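PDB 3H4Q: putative acetyltransferase from Staphylococcus aureus subsp. aureus Mu50, which probably transfers an acetyl group from acetyl-CoA to an acceptor not yet identified, as a member of the GNAT acetyltransferase family. Local coordinates for residues 151-163 with 178-187. Numbering follows the deposited sequence.
Sequences AQGLFAKFGFHKV and PFYAYYKNLK
The carbonyl oxygen of Tyr-183 accepts the amide N-H of His-161 at 2.8 Å (O to N), nearly straight at 163°, and the CA of Phe-160 leans on the same oxygen as a weaker C-H···O contact. His-161 and Tyr-183 form a hydrogen-bonded pair, completed by Tyr-183 N to His-161 O, in the antiparallel pairing of strand 161-162 with strand 181-185. As in other GNAT folds, the last strand enters between two earlier ones, here 139-143 and 161-162. Helix 153-157 ends in a Schellman motif with Gly-159, at positive phi, as its C' residue; the chain then turns into the edge strand. Near this helix end Lys-184, CG anti to its backbone N and extended beyond, donates a hydrogen bond from NZ to Phe-158 O at 2.9 Å, tilted out of the carbonyl plane. Lys-184 CB sits squarely over the centre of the Phe-160 ring, 3.7 Å from the centroid, a CH-pi contact, while Phe-125 meets the rings of both Phe-158 and Phe-160. On the helix side of the sheet, the Tyr-182 ring lies face-to-face with Phe-155, centroids 4.0 Å apart and planes at 14°, so helix and strand meet through two nearly parallel rings. CB of Phe-160 packs against CD2 of Tyr-182, and Lys-162 runs alongside that tyrosine, its CE settling over the face of Tyr-180. The other side of the sheet carries His-161 and Tyr-183: with chi1 at 70°, Tyr-183 CG lies between backbone N and carbonyl carbon, and one ring face meets His-161 CB, offset toward the rim, as a CH-pi contact. At the edge of this ring, in its plane, Val-163 CG1 lies 3.4 Å from Tyr-183 CD2, while Val-163 CG2 reaches the CB of Ala-181.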
ATOM      1  N   ALA A 151      -8.715  -6.149   6.392  1.00 49.05           N
ATOM      2  CA  ALA A 151      -8.865  -5.391   5.148  1.00 49.40           C
ATOM      3  C   ALA A 151      -8.652  -6.270   3.895  1.00 48.03           C
ATOM      4  O   ALA A 151      -8.687  -5.770   2.752  1.00 45.78           O
ATOM      5  CB  ALA A 151      -7.874  -4.225   5.128  1.00 47.40           C
ATOM      6  N   GLN A 152      -8.426  -7.568   4.091  1.00 47.16           N
ATOM      7  CA  GLN A 152      -8.135  -8.454   2.957  1.00 48.70           C
ATOM      8  C   GLN A 152      -9.178  -8.400   1.829  1.00 47.22           C
ATOM      9  O   GLN A 152      -8.828  -8.657   0.661  1.00 43.13           O
ATOM     10  CB  GLN A 152      -7.872  -9.892   3.433  1.00 49.57           C
ATOM     11  CG  GLN A 152      -6.470 -10.048   4.061  1.00 55.76           C
ATOM     12  N   GLY A 153     -10.430  -8.049   2.178  1.00 45.11           N
ATOM     13  CA  GLY A 153     -11.495  -7.854   1.200  1.00 42.99           C
ATOM     14  C   GLY A 153     -11.129  -6.887   0.078  1.00 42.97           C
ATOM     15  O   GLY A 153     -11.604  -7.036  -1.044  1.00 44.28           O
ATOM     16  N   LEU A 154     -10.255  -5.923   0.352  1.00 41.92           N
ATOM     17  CA  LEU A 154      -9.874  -4.962  -0.665  1.00 43.94           C
ATOM     18  C   LEU A 154      -9.169  -5.591  -1.861  1.00 45.85           C
ATOM     19  O   LEU A 154      -9.209  -5.028  -2.963  1.00 47.07           O
ATOM     20  CB  LEU A 154      -8.998  -3.861  -0.069  1.00 43.78           C
ATOM     21  CG  LEU A 154      -9.610  -2.963   1.023  1.00 48.01           C
ATOM     22  CD1 LEU A 154      -8.604  -1.847   1.384  1.00 40.50           C
ATOM     23  CD2 LEU A 154     -10.944  -2.348   0.580  1.00 37.76           C
ATOM     24  N   PHE A 155      -8.509  -6.734  -1.660  1.00 45.35           N
ATOM     25  CA  PHE A 155      -7.856  -7.421  -2.776  1.00 44.76           C
ATOM     26  C   PHE A 155      -8.928  -7.774  -3.783  1.00 42.95           C
ATOM     27  O   PHE A 155      -8.771  -7.533  -4.987  1.00 44.14           O
ATOM     28  CB  PHE A 155      -7.087  -8.684  -2.335  1.00 44.24           C
ATOM     29  CG  PHE A 155      -5.855  -8.390  -1.485  1.00 44.45           C
ATOM     30  CD1 PHE A 155      -4.850  -7.572  -1.962  1.00 40.52           C
ATOM     31  CD2 PHE A 155      -5.701  -8.966  -0.228  1.00 43.40           C
ATOM     32  CE1 PHE A 155      -3.743  -7.305  -1.193  1.00 49.85           C
ATOM     33  CE2 PHE A 155      -4.585  -8.721   0.537  1.00 42.35           C
ATOM     34  CZ  PHE A 155      -3.612  -7.889   0.070  1.00 48.54           C
ATOM     35  N   ALA A 156     -10.017  -8.326  -3.269  1.00 39.43           N
ATOM     36  CA  ALA A 156     -11.167  -8.660  -4.071  1.00 41.20           C
ATOM     37  C   ALA A 156     -11.745  -7.380  -4.693  1.00 43.99           C
ATOM     38  O   ALA A 156     -11.875  -7.294  -5.912  1.00 42.39           O
ATOM     39  CB  ALA A 156     -12.220  -9.364  -3.213  1.00 38.01           C
ATOM     40  N   LYS A 157     -12.030  -6.374  -3.860  1.00 47.37           N
ATOM     41  CA  LYS A 157     -12.654  -5.141  -4.332  1.00 48.34           C
ATOM     42  C   LYS A 157     -11.943  -4.612  -5.545  1.00 47.26           C
ATOM     43  O   LYS A 157     -12.589  -4.231  -6.504  1.00 45.87           O
ATOM     44  CB  LYS A 157     -12.707  -4.042  -3.255  1.00 50.01           C
ATOM     45  CG  LYS A 157     -13.488  -2.786  -3.714  1.00 49.76           C
ATOM     46  CD  LYS A 157     -13.784  -1.782  -2.577  1.00 49.81           C
ATOM     47  N   PHE A 158     -10.615  -4.633  -5.527  1.00 48.34           N
ATOM     48  CA  PHE A 158      -9.844  -4.065  -6.631  1.00 48.30           C
ATOM     49  C   PHE A 158      -9.422  -5.014  -7.740  1.00 47.73           C
ATOM     50  O   PHE A 158      -8.599  -4.657  -8.581  1.00 47.79           O
ATOM     51  CB  PHE A 158      -8.668  -3.303  -6.071  1.00 50.25           C
ATOM     52  CG  PHE A 158      -9.087  -2.094  -5.301  1.00 57.32           C
ATOM     53  CD1 PHE A 158      -9.446  -0.925  -5.982  1.00 60.29           C
ATOM     54  CD2 PHE A 158      -9.153  -2.117  -3.908  1.00 55.60           C
ATOM     55  CE1 PHE A 158      -9.853   0.204  -5.286  1.00 64.93           C
ATOM     56  CE2 PHE A 158      -9.554  -1.009  -3.199  1.00 57.16           C
ATOM     57  CZ  PHE A 158      -9.911   0.164  -3.884  1.00 62.97           C
ATOM     58  N   GLY A 159     -10.009  -6.205  -7.768  1.00 45.66           N
ATOM     59  CA  GLY A 159      -9.742  -7.137  -8.831  1.00 45.60           C
ATOM     60  C   GLY A 159      -8.355  -7.746  -8.917  1.00 47.02           C
ATOM     61  O   GLY A 159      -7.891  -8.037 -10.027  1.00 47.85           O
ATOM     62  N   PHE A 160      -7.691  -7.956  -7.776  1.00 47.19           N
ATOM     63  CA  PHE A 160      -6.396  -8.653  -7.788  1.00 46.72           C
ATOM     64  C   PHE A 160      -6.614 -10.140  -7.840  1.00 48.80           C
ATOM     65  O   PHE A 160      -7.649 -10.649  -7.383  1.00 48.29           O
ATOM     66  CB  PHE A 160      -5.552  -8.318  -6.577  1.00 46.82           C
ATOM     67  CG  PHE A 160      -4.893  -6.981  -6.661  1.00 42.30           C
ATOM     68  CD1 PHE A 160      -5.620  -5.825  -6.449  1.00 49.27           C
ATOM     69  CD2 PHE A 160      -3.555  -6.880  -6.938  1.00 38.58           C
ATOM     70  CE1 PHE A 160      -5.015  -4.592  -6.526  1.00 51.18           C
ATOM     71  CE2 PHE A 160      -2.943  -5.661  -7.010  1.00 36.52           C
ATOM     72  CZ  PHE A 160      -3.668  -4.512  -6.806  1.00 48.09           C
ATOM     73  N   HIS A 161      -5.628 -10.835  -8.399  1.00 50.55           N
ATOM     74  CA  HIS A 161      -5.675 -12.288  -8.556  1.00 50.53           C
ATOM     75  C   HIS A 161      -4.521 -12.907  -7.796  1.00 51.22           C
ATOM     76  O   HIS A 161      -3.409 -12.400  -7.861  1.00 51.07           O
ATOM     77  CB  HIS A 161      -5.580 -12.645 -10.041  1.00 50.12           C
ATOM     78  CG  HIS A 161      -6.772 -12.209 -10.833  1.00 53.59           C
ATOM     79  ND1 HIS A 161      -6.959 -10.906 -11.241  1.00 59.43           N
ATOM     80  CD2 HIS A 161      -7.849 -12.899 -11.276  1.00 55.16           C
ATOM     81  CE1 HIS A 161      -8.098 -10.812 -11.905  1.00 56.86           C
ATOM     82  NE2 HIS A 161      -8.657 -12.007 -11.941  1.00 54.38           N
ATOM     83  N   LYS A 162      -4.800 -13.973  -7.054  1.00 53.09           N
ATOM     84  CA  LYS A 162      -3.786 -14.700  -6.297  1.00 55.70           C
ATOM     85  C   LYS A 162      -2.845 -15.477  -7.197  1.00 58.56           C
ATOM     86  O   LYS A 162      -3.215 -15.849  -8.309  1.00 59.79           O
ATOM     87  CB  LYS A 162      -4.442 -15.748  -5.403  1.00 56.38           C
ATOM     88  CG  LYS A 162      -5.297 -15.202  -4.315  1.00 58.81           C
ATOM     89  CD  LYS A 162      -5.912 -16.329  -3.503  1.00 53.62           C
ATOM     90  CE  LYS A 162      -6.647 -15.739  -2.333  1.00 55.65           C
ATOM     91  NZ  LYS A 162      -7.727 -14.821  -2.802  1.00 54.93           N
ATOM     92  N   VAL A 163      -1.648 -15.761  -6.686  1.00 60.75           N
ATOM     93  CA  VAL A 163      -0.657 -16.587  -7.390  1.00 61.89           C
ATOM     94  C   VAL A 163       0.066 -17.473  -6.381  1.00 62.64           C
ATOM     95  O   VAL A 163       0.168 -17.115  -5.202  1.00 63.76           O
ATOM     96  CB  VAL A 163       0.369 -15.734  -8.151  1.00 62.28           C
ATOM     97  CG1 VAL A 163      -0.301 -14.998  -9.289  1.00 63.17           C
ATOM     98  CG2 VAL A 163       1.054 -14.742  -7.214  1.00 64.63           C
ATOM     99  N   PRO A 178      -1.407 -19.003   5.791  1.00 61.29           N
ATOM    100  CA  PRO A 178      -1.651 -18.929   4.359  1.00 59.77           C
ATOM    101  C   PRO A 178      -1.504 -17.507   3.872  1.00 56.83           C
ATOM    102  O   PRO A 178      -2.251 -16.633   4.302  1.00 56.56           O
ATOM    103  CB  PRO A 178      -3.109 -19.372   4.232  1.00 60.57           C
ATOM    104  CG  PRO A 178      -3.748 -18.931   5.534  1.00 63.85           C
ATOM    105  CD  PRO A 178      -2.630 -18.710   6.556  1.00 62.72           C
ATOM    106  N   PHE A 179      -0.542 -17.284   2.987  1.00 54.26           N
ATOM    107  CA  PHE A 179      -0.273 -15.964   2.438  1.00 51.74           C
ATOM    108  C   PHE A 179      -0.238 -16.079   0.928  1.00 47.59           C
ATOM    109  O   PHE A 179       0.069 -17.134   0.385  1.00 44.16           O
ATOM    110  CB  PHE A 179       1.054 -15.406   2.979  1.00 54.29           C
ATOM    111  CG  PHE A 179       2.276 -16.139   2.492  1.00 53.91           C
ATOM    112  CD1 PHE A 179       2.649 -17.351   3.055  1.00 59.71           C
ATOM    113  CD2 PHE A 179       3.068 -15.601   1.487  1.00 59.69           C
ATOM    114  CE1 PHE A 179       3.777 -18.036   2.611  1.00 61.50           C
ATOM    115  CE2 PHE A 179       4.205 -16.275   1.040  1.00 62.77           C
ATOM    116  CZ  PHE A 179       4.558 -17.496   1.605  1.00 61.77           C
ATOM    117  N   TYR A 180      -0.553 -14.985   0.248  1.00 44.90           N
ATOM    118  CA  TYR A 180      -0.593 -14.997  -1.200  1.00 43.29           C
ATOM    119  C   TYR A 180       0.041 -13.752  -1.773  1.00 42.91           C
ATOM    120  O   TYR A 180       0.102 -12.700  -1.130  1.00 44.16           O
ATOM    121  CB  TYR A 180      -2.048 -15.068  -1.708  1.00 42.06           C
ATOM    122  CG  TYR A 180      -2.898 -16.155  -1.078  1.00 40.06           C
ATOM    123  CD1 TYR A 180      -2.868 -17.455  -1.553  1.00 31.73           C
ATOM    124  CD2 TYR A 180      -3.743 -15.867  -0.005  1.00 39.07           C
ATOM    125  CE1 TYR A 180      -3.637 -18.437  -0.971  1.00 31.85           C
ATOM    126  CE2 TYR A 180      -4.512 -16.849   0.587  1.00 33.06           C
ATOM    127  CZ  TYR A 180      -4.459 -18.126   0.103  1.00 32.71           C
ATOM    128  OH  TYR A 180      -5.242 -19.101   0.684  1.00 41.45           O
ATOM    129  N   ALA A 181       0.509 -13.896  -3.004  1.00 43.13           N
ATOM    130  CA  ALA A 181       1.015 -12.794  -3.779  1.00 43.25           C
ATOM    131  C   ALA A 181      -0.130 -12.541  -4.721  1.00 43.31           C
ATOM    132  O   ALA A 181      -0.857 -13.468  -5.079  1.00 41.85           O
ATOM    133  CB  ALA A 181       2.243 -13.189  -4.539  1.00 44.05           C
ATOM    134  N   TYR A 182      -0.291 -11.288  -5.117  1.00 45.25           N
ATOM    135  CA  TYR A 182      -1.360 -10.890  -6.007  1.00 45.80           C
ATOM    136  C   TYR A 182      -0.855 -10.024  -7.156  1.00 46.99           C
ATOM    137  O   TYR A 182       0.148  -9.305  -7.018  1.00 44.27           O
ATOM    138  CB  TYR A 182      -2.342 -10.006  -5.251  1.00 46.08           C
ATOM    139  CG  TYR A 182      -3.195 -10.662  -4.202  1.00 45.22           C
ATOM    140  CD1 TYR A 182      -2.760 -10.762  -2.885  1.00 43.72           C
ATOM    141  CD2 TYR A 182      -4.473 -11.098  -4.505  1.00 42.58           C
ATOM    142  CE1 TYR A 182      -3.558 -11.322  -1.915  1.00 45.49           C
ATOM    143  CE2 TYR A 182      -5.281 -11.671  -3.539  1.00 47.24           C
ATOM    144  CZ  TYR A 182      -4.820 -11.776  -2.249  1.00 46.39           C
ATOM    145  OH  TYR A 182      -5.627 -12.336  -1.297  1.00 46.90           O
ATOM    146  N   TYR A 183      -1.573 -10.076  -8.276  1.00 47.97           N
ATOM    147  CA  TYR A 183      -1.303  -9.185  -9.388  1.00 49.23           C
ATOM    148  C   TYR A 183      -2.619  -8.648  -9.901  1.00 49.72           C
ATOM    149  O   TYR A 183      -3.671  -9.250  -9.713  1.00 50.33           O
ATOM    150  CB  TYR A 183      -0.559  -9.889 -10.532  1.00 50.62           C
ATOM    151  CG  TYR A 183      -1.399 -10.895 -11.276  1.00 49.72           C
ATOM    152  CD1 TYR A 183      -2.208 -10.509 -12.342  1.00 50.74           C
ATOM    153  CD2 TYR A 183      -1.392 -12.221 -10.912  1.00 48.47           C
ATOM    154  CE1 TYR A 183      -2.991 -11.427 -13.014  1.00 50.54           C
ATOM    155  CE2 TYR A 183      -2.172 -13.149 -11.575  1.00 51.24           C
ATOM    156  CZ  TYR A 183      -2.969 -12.747 -12.628  1.00 50.62           C
ATOM    157  OH  TYR A 183      -3.742 -13.677 -13.289  1.00 54.81           O
ATOM    158  N   LYS A 184      -2.538  -7.499 -10.551  1.00 53.51           N
ATOM    159  CA  LYS A 184      -3.676  -6.888 -11.217  1.00 55.92           C
ATOM    160  C   LYS A 184      -3.206  -6.456 -12.592  1.00 57.23           C
ATOM    161  O   LYS A 184      -2.196  -5.757 -12.709  1.00 58.25           O
ATOM    162  CB  LYS A 184      -4.212  -5.666 -10.473  1.00 55.87           C
ATOM    163  CG  LYS A 184      -5.371  -5.034 -11.225  1.00 56.28           C
ATOM    164  CD  LYS A 184      -6.052  -3.882 -10.520  1.00 57.75           C
ATOM    165  CE  LYS A 184      -7.404  -3.615 -11.213  1.00 61.19           C
ATOM    166  NZ  LYS A 184      -8.207  -2.554 -10.539  1.00 69.97           N
ATOM    167  N   ASN A 185      -3.925  -6.897 -13.621  1.00 59.01           N
ATOM    168  CA  ASN A 185      -3.655  -6.498 -14.989  1.00 59.59           C
ATOM    169  C   ASN A 185      -4.458  -5.222 -15.197  1.00 60.36           C
ATOM    170  O   ASN A 185      -5.690  -5.246 -15.144  1.00 59.07           O
ATOM    171  CB  ASN A 185      -4.099  -7.586 -15.968  1.00 59.83           C
ATOM    172  CG  ASN A 185      -3.724  -7.280 -17.416  1.00 63.44           C
ATOM    173  OD1 ASN A 185      -2.841  -6.466 -17.685  1.00 75.11           O
ATOM    174  ND2 ASN A 185      -4.384  -7.950 -18.352  1.00 58.49           N
ATOM    175  N   LEU A 186      -3.764  -4.108 -15.427  1.00 61.55           N
ATOM    176  CA  LEU A 186      -4.415  -2.815 -15.638  1.00 63.05           C
ATOM    177  C   LEU A 186      -4.934  -2.601 -17.080  1.00 63.99           C
ATOM    178  O   LEU A 186      -5.002  -1.467 -17.540  1.00 65.25           O
ATOM    179  CB  LEU A 186      -3.440  -1.688 -15.252  1.00 62.77           C
ATOM    180  CG  LEU A 186      -2.886  -1.670 -13.814  1.00 59.25           C
ATOM    181  CD1 LEU A 186      -1.876  -0.569 -13.642  1.00 52.65           C
ATOM    182  CD2 LEU A 186      -4.006  -1.504 -12.800  1.00 60.04           C
ATOM    183  N   LYS A 187      -5.315  -3.666 -17.788  1.00 64.72           N
ATOM    184  CA  LYS A 187      -5.807  -3.528 -19.159  1.00 66.94           C
ATOM    185  C   LYS A 187      -6.691  -4.705 -19.560  1.00 66.61           C
ATOM    186  O   LYS A 187      -7.614  -5.067 -18.830  1.00 67.08           O
ATOM    187  CB  LYS A 187      -4.630  -3.384 -20.130  1.00 68.41           C
ATOM    188  CG  LYS A 187      -3.721  -4.605 -20.203  1.00 70.97           C
ATOM    189  CD  LYS A 187      -2.423  -4.316 -20.957  1.00 70.56           C
ATOM    190  CE  LYS A 187      -1.608  -5.597 -21.169  1.00 75.00           C
ATOM    191  NZ  LYS A 187      -1.247  -6.288 -19.889  1.00 77.81           N
TER